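Local coordinates for HP0958 (Helicobacter pylori, PDB 3NA7), which probably acts in flagellar biogenesis, as a chaperone in flagellar export and a post-transcriptional regulator, combining a long coiled-coil hairpin with a zinc-ribbon domain, at residues K81-I86 and R90-L95; V194-Q199 and E215-G220. All blocks are in the same frame, centred on the assembly; numbering follows the deposited sequence.

Contact 1 (K81-I86 and R90-L95); sequences KKMSEI and RELRSL
M83 and L92 mark the closest backbone approach of two helices that run antiparallel at the tip of a coiled-coil hairpin, their CA atoms 6.2 Å apart. The short axes of 81-85 and 91-95 stand 10.0 Å from each other, with 170° between their directions. Helix 24-85 ends here: I86 takes a positive phi, the chain turns, and helix 91-171 sets off back along the hairpin.

Three apolar side chains, M83, L92 and L95, meet with I86 to close the end of the coiled coil. M83 lies alongside L95, the two sliding past each other in opposite directions, with CG of M83 3.9 Å from CB of L95. The first torsion of M83 (chi1 -45°) sets CG opposite the carbonyl carbon and brings it to L95; SD also comes near that leucine, and the chain then bends at chi3, where CE does not meet L95. CB of M83 meets the CD2 branch of L92 at 3.8 Å.

I86 reaches in from the turn itself. With CG1 placed opposite the backbone N (chi1 -159°), its CD1 tip arrives 4.0 Å from CD1 of L95 and lies as close to CB of E91. It crosses L92 at about a right angle, CG1 resting 4.2 Å from CG of that leucine. E91 contributes its CB alone, and its carboxylate leads away.

K81 and E85, which take no part in the contact, pair on helix 24-85: K81 NZ meets E85 OE2 at 3.0 Å from above the carboxylate plane. The union of the two helices at the hairpin tip therefore rests on van der Waals contact between aliphatic and thioether groups, and the one salt bridge of the two segments, K81 to E85, lies within a single helix.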
ATOM      1  N   LYS A  81     -18.651  59.585 -13.710  1.00 63.12           N
ATOM      2  CA  LYS A  81     -18.699  60.874 -13.033  1.00 68.92           C
ATOM      3  C   LYS A  81     -18.040  61.930 -13.914  1.00 70.70           C
ATOM      4  O   LYS A  81     -18.591  63.010 -14.097  1.00 73.98           O
ATOM      5  CB  LYS A  81     -18.036  60.803 -11.651  1.00 70.88           C
ATOM      6  CG  LYS A  81     -18.271  62.037 -10.768  1.00 74.87           C
ATOM      7  CD  LYS A  81     -17.887  61.736  -9.310  1.00 80.41           C
ATOM      8  CE  LYS A  81     -17.948  62.969  -8.422  1.00 86.70           C
ATOM      9  NZ  LYS A  81     -17.076  64.065  -8.939  1.00 86.49           N
ATOM     10  N   LYS A  82     -16.877  61.606 -14.482  1.00 71.43           N
ATOM     11  CA  LYS A  82     -16.172  62.501 -15.414  1.00 72.15           C
ATOM     12  C   LYS A  82     -16.978  62.869 -16.649  1.00 72.32           C
ATOM     13  O   LYS A  82     -16.854  63.989 -17.159  1.00 73.70           O
ATOM     14  CB  LYS A  82     -14.826  61.904 -15.826  1.00 72.32           C
ATOM     15  CG  LYS A  82     -13.665  62.358 -14.949  1.00 75.80           C
ATOM     16  CD  LYS A  82     -12.570  61.296 -14.839  1.00 77.94           C
ATOM     17  CE  LYS A  82     -11.457  61.759 -13.901  1.00 81.01           C
ATOM     18  NZ  LYS A  82     -10.996  60.651 -13.005  1.00 82.75           N
ATOM     19  N   MET A  83     -17.799  61.936 -17.127  1.00 71.53           N
ATOM     20  CA  MET A  83     -18.651  62.192 -18.285  1.00 71.94           C
ATOM     21  C   MET A  83     -19.722  63.215 -17.923  1.00 74.91           C
ATOM     22  O   MET A  83     -20.099  64.034 -18.754  1.00 72.97           O
ATOM     23  CB  MET A  83     -19.321  60.913 -18.826  1.00 70.88           C
ATOM     24  CG  MET A  83     -18.412  59.694 -18.959  1.00 68.61           C
ATOM     25  SD  MET A  83     -18.978  58.273 -19.943  1.00 72.79           S
ATOM     26  CE  MET A  83     -20.735  58.185 -19.639  1.00 62.98           C
ATOM     27  N   SER A  84     -20.213  63.162 -16.687  1.00 78.71           N
ATOM     28  CA  SER A  84     -21.273  64.081 -16.258  1.00 84.47           C
ATOM     29  C   SER A  84     -20.814  65.552 -16.232  1.00 87.34           C
ATOM     30  O   SER A  84     -21.542  66.441 -16.661  1.00 88.08           O
ATOM     31  CB  SER A  84     -21.859  63.651 -14.910  1.00 85.42           C
ATOM     32  OG  SER A  84     -20.935  63.839 -13.860  1.00 86.77           O
ATOM     33  N   GLU A  85     -19.590  65.771 -15.757  1.00 90.94           N
ATOM     34  CA  GLU A  85     -18.982  67.096 -15.600  1.00 96.05           C
ATOM     35  C   GLU A  85     -18.360  67.534 -16.911  1.00 98.28           C
ATOM     36  O   GLU A  85     -18.300  68.721 -17.230  1.00100.59           O
ATOM     37  CB  GLU A  85     -17.892  67.032 -14.523  1.00 96.21           C
ATOM     38  CG  GLU A  85     -18.351  66.398 -13.211  1.00 94.80           C
ATOM     39  CD  GLU A  85     -17.207  65.934 -12.331  1.00 93.23           C
ATOM     40  OE1 GLU A  85     -16.228  65.358 -12.851  1.00 88.76           O
ATOM     41  OE2 GLU A  85     -17.300  66.133 -11.102  1.00 93.98           O
ATOM     42  N   ILE A  86     -17.884  66.533 -17.641  1.00 74.67           N
ATOM     43  CA  ILE A  86     -17.314  66.620 -18.989  1.00 77.86           C
ATOM     44  C   ILE A  86     -16.148  67.604 -19.224  1.00 81.55           C
ATOM     45  O   ILE A  86     -15.010  67.279 -18.862  1.00 82.59           O
ATOM     46  CB  ILE A  86     -18.389  66.584 -20.138  1.00 77.31           C
ATOM     47  CG1 ILE A  86     -17.727  66.160 -21.465  1.00 76.70           C
ATOM     48  CG2 ILE A  86     -19.170  67.904 -20.265  1.00 76.31           C
ATOM     49  CD1 ILE A  86     -16.559  65.181 -21.314  1.00 68.45           C
ATOM     50  N   ARG A  90     -15.198  66.749 -27.067  1.00 85.62           N
ATOM     51  CA  ARG A  90     -14.176  65.875 -27.614  1.00 84.31           C
ATOM     52  C   ARG A  90     -14.375  64.526 -26.901  1.00 83.01           C
ATOM     53  O   ARG A  90     -14.517  63.470 -27.542  1.00 83.63           O
ATOM     54  CB  ARG A  90     -12.769  66.429 -27.329  1.00 83.72           C
ATOM     55  CG  ARG A  90     -12.598  67.957 -27.483  1.00 85.00           C
ATOM     56  CD  ARG A  90     -12.339  68.368 -28.933  1.00 84.55           C
ATOM     57  NE  ARG A  90     -12.518  69.803 -29.153  1.00 86.85           N
ATOM     58  CZ  ARG A  90     -11.643  70.747 -28.797  1.00 86.27           C
ATOM     59  NH1 ARG A  90     -10.503  70.424 -28.188  1.00 82.85           N
ATOM     60  NH2 ARG A  90     -11.917  72.028 -29.047  1.00 84.57           N
ATOM     61  N   GLU A  91     -14.474  64.603 -25.573  1.00 80.59           N
ATOM     62  CA  GLU A  91     -14.216  63.467 -24.682  1.00 78.66           C
ATOM     63  C   GLU A  91     -15.388  62.548 -24.353  1.00 75.70           C
ATOM     64  O   GLU A  91     -15.175  61.402 -23.966  1.00 75.75           O
ATOM     65  CB  GLU A  91     -13.459  63.928 -23.422  1.00 78.05           C
ATOM     66  CG  GLU A  91     -12.386  65.021 -23.690  1.00 80.07           C
ATOM     67  CD  GLU A  91     -11.438  64.747 -24.902  1.00 84.35           C
ATOM     68  OE1 GLU A  91     -11.480  63.651 -25.538  1.00 75.39           O
ATOM     69  OE2 GLU A  91     -10.637  65.667 -25.223  1.00 86.82           O
ATOM     70  N   LEU A  92     -16.616  63.023 -24.521  1.00 72.10           N
ATOM     71  CA  LEU A  92     -17.775  62.130 -24.408  1.00 69.59           C
ATOM     72  C   LEU A  92     -17.688  60.811 -25.220  1.00 68.55           C
ATOM     73  O   LEU A  92     -18.026  59.738 -24.693  1.00 69.64           O
ATOM     74  CB  LEU A  92     -19.078  62.853 -24.725  1.00 68.47           C
ATOM     75  CG  LEU A  92     -19.859  63.147 -23.455  1.00 70.01           C
ATOM     76  CD1 LEU A  92     -21.319  63.489 -23.759  1.00 67.60           C
ATOM     77  CD2 LEU A  92     -19.749  61.949 -22.507  1.00 69.69           C
ATOM     78  N   ARG A  93     -17.256  60.887 -26.481  1.00 90.75           N
ATOM     79  CA  ARG A  93     -17.039  59.678 -27.282  1.00 89.04           C
ATOM     80  C   ARG A  93     -15.819  58.912 -26.753  1.00 86.35           C
ATOM     81  O   ARG A  93     -15.834  57.682 -26.693  1.00 85.96           O
ATOM     82  CB  ARG A  93     -16.874  60.007 -28.771  1.00 91.77           C
ATOM     83  CG  ARG A  93     -18.123  60.580 -29.445  1.00 95.08           C
ATOM     84  CD  ARG A  93     -18.100  60.378 -30.976  1.00101.04           C
ATOM     85  NE  ARG A  93     -17.783  61.591 -31.733  1.00102.79           N
ATOM     86  CZ  ARG A  93     -16.554  62.056 -31.974  1.00104.74           C
ATOM     87  NH1 ARG A  93     -15.480  61.427 -31.511  1.00103.60           N
ATOM     88  NH2 ARG A  93     -16.397  63.167 -32.678  1.00104.96           N
ATOM     89  N   SER A  94     -14.782  59.659 -26.362  1.00 83.80           N
ATOM     90  CA  SER A  94     -13.540  59.119 -25.812  1.00 80.50           C
ATOM     91  C   SER A  94     -13.775  58.358 -24.502  1.00 78.11           C
ATOM     92  O   SER A  94     -13.336  57.208 -24.345  1.00 78.91           O
ATOM     93  CB  SER A  94     -12.545  60.266 -25.603  1.00 80.49           C
ATOM     94  OG  SER A  94     -11.522  59.905 -24.694  1.00 80.37           O
ATOM     95  N   LEU A  95     -14.488  58.993 -23.574  1.00 74.86           N
ATOM     96  CA  LEU A  95     -14.789  58.379 -22.293  1.00 72.06           C
ATOM     97  C   LEU A  95     -15.741  57.207 -22.433  1.00 70.10           C
ATOM     98  O   LEU A  95     -15.714  56.312 -21.586  1.00 70.05           O
ATOM     99  CB  LEU A  95     -15.358  59.398 -21.294  1.00 71.61           C
ATOM    100  CG  LEU A  95     -14.409  60.477 -20.765  1.00 71.85           C
ATOM    101  CD1 LEU A  95     -15.190  61.603 -20.103  1.00 73.23           C
ATOM    102  CD2 LEU A  95     -13.393  59.897 -19.807  1.00 72.19           C
TER

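Contact 2 (V194-Q199 and E215-G220)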
ATOM      1  N   VAL A 194      16.996 -28.837   1.525  1.00 61.78           N
ATOM      2  CA  VAL A 194      16.552 -29.020   0.143  1.00 62.90           C
ATOM      3  C   VAL A 194      16.925 -30.383  -0.443  1.00 66.24           C
ATOM      4  O   VAL A 194      17.926 -30.979  -0.050  1.00 66.65           O
ATOM      5  CB  VAL A 194      17.048 -27.882  -0.751  1.00 61.38           C
ATOM      6  CG1 VAL A 194      16.251 -26.596  -0.446  1.00 59.76           C
ATOM      7  CG2 VAL A 194      18.572 -27.665  -0.583  1.00 56.44           C
ATOM      8  N   THR A 195      16.107 -30.871  -1.375  1.00 68.79           N
ATOM      9  CA  THR A 195      16.403 -32.105  -2.099  1.00 71.71           C
ATOM     10  C   THR A 195      17.299 -31.805  -3.303  1.00 72.91           C
ATOM     11  O   THR A 195      17.317 -30.682  -3.790  1.00 71.42           O
ATOM     12  CB  THR A 195      15.115 -32.781  -2.584  1.00 73.95           C
ATOM     13  OG1 THR A 195      14.581 -32.050  -3.694  1.00 74.39           O
ATOM     14  CG2 THR A 195      14.071 -32.832  -1.467  1.00 73.67           C
ATOM     15  N   ILE A 196      18.051 -32.794  -3.777  1.00 76.66           N
ATOM     16  CA  ILE A 196      18.799 -32.617  -5.024  1.00 79.27           C
ATOM     17  C   ILE A 196      17.854 -32.844  -6.203  1.00 82.51           C
ATOM     18  O   ILE A 196      17.164 -33.861  -6.253  1.00 84.61           O
ATOM     19  CB  ILE A 196      19.996 -33.590  -5.159  1.00 80.65           C
ATOM     20  CG1 ILE A 196      21.036 -33.336  -4.074  1.00 79.52           C
ATOM     21  CG2 ILE A 196      20.636 -33.474  -6.557  1.00 81.81           C
ATOM     22  CD1 ILE A 196      22.224 -34.289  -4.110  1.00 82.88           C
ATOM     23  N   LYS A 197      17.819 -31.890  -7.135  1.00 83.39           N
ATOM     24  CA  LYS A 197      17.076 -32.043  -8.394  1.00 86.82           C
ATOM     25  C   LYS A 197      18.063 -31.893  -9.538  1.00 86.45           C
ATOM     26  O   LYS A 197      18.982 -31.071  -9.460  1.00 85.73           O
ATOM     27  CB  LYS A 197      15.956 -31.008  -8.511  1.00 87.55           C
ATOM     28  CG  LYS A 197      14.867 -31.135  -7.440  1.00 90.71           C
ATOM     29  CD  LYS A 197      14.201 -29.787  -7.195  1.00 93.19           C
ATOM     30  CE  LYS A 197      13.618 -29.698  -5.795  1.00 94.63           C
ATOM     31  NZ  LYS A 197      13.675 -28.307  -5.255  1.00 94.35           N
ATOM     32  N   LYS A 198      17.874 -32.680 -10.596  1.00 88.10           N
ATOM     33  CA  LYS A 198      18.904 -32.858 -11.625  1.00 87.81           C
ATOM     34  C   LYS A 198      20.198 -33.325 -10.941  1.00 85.17           C
ATOM     35  O   LYS A 198      20.265 -34.425 -10.377  1.00 86.55           O
ATOM     36  CB  LYS A 198      19.149 -31.562 -12.422  1.00 86.87           C
ATOM     37  CG  LYS A 198      17.983 -31.085 -13.284  1.00 91.54           C
ATOM     38  CD  LYS A 198      18.410 -29.893 -14.152  1.00 93.85           C
ATOM     39  CE  LYS A 198      17.435 -29.630 -15.305  1.00 96.00           C
ATOM     40  NZ  LYS A 198      16.260 -28.826 -14.873  1.00 96.16           N
ATOM     41  N   GLN A 199      21.210 -32.469 -10.972  1.00 80.75           N
ATOM     42  CA  GLN A 199      22.462 -32.710 -10.267  1.00 77.29           C
ATOM     43  C   GLN A 199      22.889 -31.404  -9.595  1.00 73.16           C
ATOM     44  O   GLN A 199      24.072 -31.173  -9.337  1.00 73.42           O
ATOM     45  CB  GLN A 199      23.526 -33.192 -11.257  1.00 77.70           C
ATOM     46  CG  GLN A 199      24.748 -33.851 -10.635  1.00 75.83           C
ATOM     47  CD  GLN A 199      25.730 -34.381 -11.676  1.00 76.07           C
ATOM     48  OE1 GLN A 199      25.330 -34.934 -12.709  1.00 77.67           O
ATOM     49  NE2 GLN A 199      27.022 -34.236 -11.395  1.00 69.72           N
ATOM     50  N   GLU A 215      28.385 -38.590  -2.727  1.00 83.33           N
ATOM     51  CA  GLU A 215      28.428 -38.533  -1.268  1.00 83.12           C
ATOM     52  C   GLU A 215      27.038 -38.427  -0.664  1.00 81.38           C
ATOM     53  O   GLU A 215      26.751 -39.077   0.335  1.00 82.95           O
ATOM     54  CB  GLU A 215      29.278 -37.349  -0.798  1.00 82.49           C
ATOM     55  CG  GLU A 215      30.340 -37.705   0.237  1.00 86.91           C
ATOM     56  CD  GLU A 215      31.663 -38.110  -0.408  1.00 92.53           C
ATOM     57  OE1 GLU A 215      32.396 -37.212  -0.885  1.00 93.23           O
ATOM     58  OE2 GLU A 215      31.977 -39.324  -0.433  1.00 96.43           O
ATOM     59  N   VAL A 216      26.178 -37.610  -1.264  1.00 79.49           N
ATOM     60  CA  VAL A 216      24.818 -37.456  -0.761  1.00 77.59           C
ATOM     61  C   VAL A 216      24.029 -38.749  -0.941  1.00 80.99           C
ATOM     62  O   VAL A 216      23.281 -39.144  -0.048  1.00 81.29           O
ATOM     63  CB  VAL A 216      24.060 -36.289  -1.435  1.00 75.50           C
ATOM     64  CG1 VAL A 216      22.622 -36.203  -0.915  1.00 72.67           C
ATOM     65  CG2 VAL A 216      24.785 -34.966  -1.209  1.00 74.29           C
ATOM     66  N   LEU A 217      24.193 -39.408  -2.086  1.00 83.94           N
ATOM     67  CA  LEU A 217      23.391 -40.598  -2.373  1.00 87.97           C
ATOM     68  C   LEU A 217      23.931 -41.846  -1.687  1.00 91.33           C
ATOM     69  O   LEU A 217      23.161 -42.636  -1.138  1.00 91.81           O
ATOM     70  CB  LEU A 217      23.219 -40.832  -3.878  1.00 88.96           C
ATOM     71  CG  LEU A 217      22.674 -39.714  -4.777  1.00 87.36           C
ATOM     72  CD1 LEU A 217      21.859 -40.310  -5.864  1.00 87.06           C
ATOM     73  CD2 LEU A 217      21.834 -38.685  -4.039  1.00 84.45           C
ATOM     74  N   THR A 218      25.255 -41.997  -1.702  1.00 93.97           N
ATOM     75  CA  THR A 218      25.900 -43.231  -1.259  1.00 98.78           C
ATOM     76  C   THR A 218      26.078 -43.316   0.263  1.00 99.94           C
ATOM     77  O   THR A 218      25.674 -44.306   0.879  1.00101.73           O
ATOM     78  CB  THR A 218      27.240 -43.475  -2.001  1.00100.31           C
ATOM     79  OG1 THR A 218      27.566 -44.869  -1.963  1.00107.57           O
ATOM     80  CG2 THR A 218      28.398 -42.662  -1.405  1.00 97.04           C
ATOM     81  N   SER A 219      26.660 -42.277   0.862  1.00 99.25           N
ATOM     82  CA  SER A 219      27.014 -42.311   2.282  1.00100.59           C
ATOM     83  C   SER A 219      25.824 -41.977   3.193  1.00 99.06           C
ATOM     84  O   SER A 219      24.852 -41.343   2.768  1.00 97.57           O
ATOM     85  CB  SER A 219      28.246 -41.432   2.575  1.00 99.39           C
ATOM     86  OG  SER A 219      28.009 -40.058   2.314  1.00 97.54           O
ATOM     87  N   GLY A 220      25.899 -42.436   4.439  1.00100.24           N
ATOM     88  CA  GLY A 220      24.771 -42.356   5.363  1.00 99.88           C
ATOM     89  C   GLY A 220      24.825 -41.134   6.248  1.00 96.55           C
ATOM     90  O   GLY A 220      24.489 -41.199   7.428  1.00 95.94           O
TER
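I196 and V216 carry the closest backbone approach between segments 194-199 and 215-220, their CA atoms 8.8 Å apart, so only side chains bridge the gap. The contact belongs to the C4 zinc-ribbon domain. Strand 193-195 is an outermost strand of a small mixed sheet, pairing in parallel with 231-233, and helix 210-218 packs beside the chain near strand 193-195.

A single methyl group does the work on the I196 side. I196 is extended, with CG1 opposite the carbonyl carbon (chi1 -64°) and CD1 continuing the chain outward (chi2 178°), which delivers CD1 toward the helix. There it meets V216 tip to tip. CD1 of I196 lies 3.7 Å from CG1 of V216, and CB and CG2 of the valine are nearly as close, so the methyl sits against the fork of the valine and touches both branches. L217, next along the helix, adds a looser contact at its edge: its CD2 comes within 4.4 Å of the same I196 CD1.

The small interface is one part of a wider apolar cluster. I196 also packs on Y213 of the same helix as V216, on L208 in the loop before it and on L232 of the central strand, which ties sheet, loop and helix together, and V216 is buried. A backbone hydrogen bond between I196 and Y233 holds the isoleucine beside strand 231-233.

Helix 210-218 finishes directly after the contact, where S219 leaves helical geometry. D221 OD2 is one hydrogen-bond partner of the S219 hydroxyl. The carbonyl O of E215 is another: it accepts from S219 N at 3.2 Å and from S219 OG at a very short 2.5 Å, the hydroxyl tilted 18° from the carbonyl plane.

The two contacts sit at opposite ends of an elongated single chain, their centres 108 Å apart and their nearest atoms about 91 Å apart, with the centre of the chain between them. They follow in series: contact 1 closes the coiled-coil hairpin between helices 24-85 and 91-171, and contact 2 forms later, in the zinc-ribbon domain. Each has a metal nearby. The M83 side chain is about 6 Å from a bound magnesium ion, and that of I196 about 9 Å from the zinc ion held by C201, C204, C225 and C228. Both are apolar, yet one joins the two helices that flank a short turn and the other brings the chain around I196 against helix 210-218.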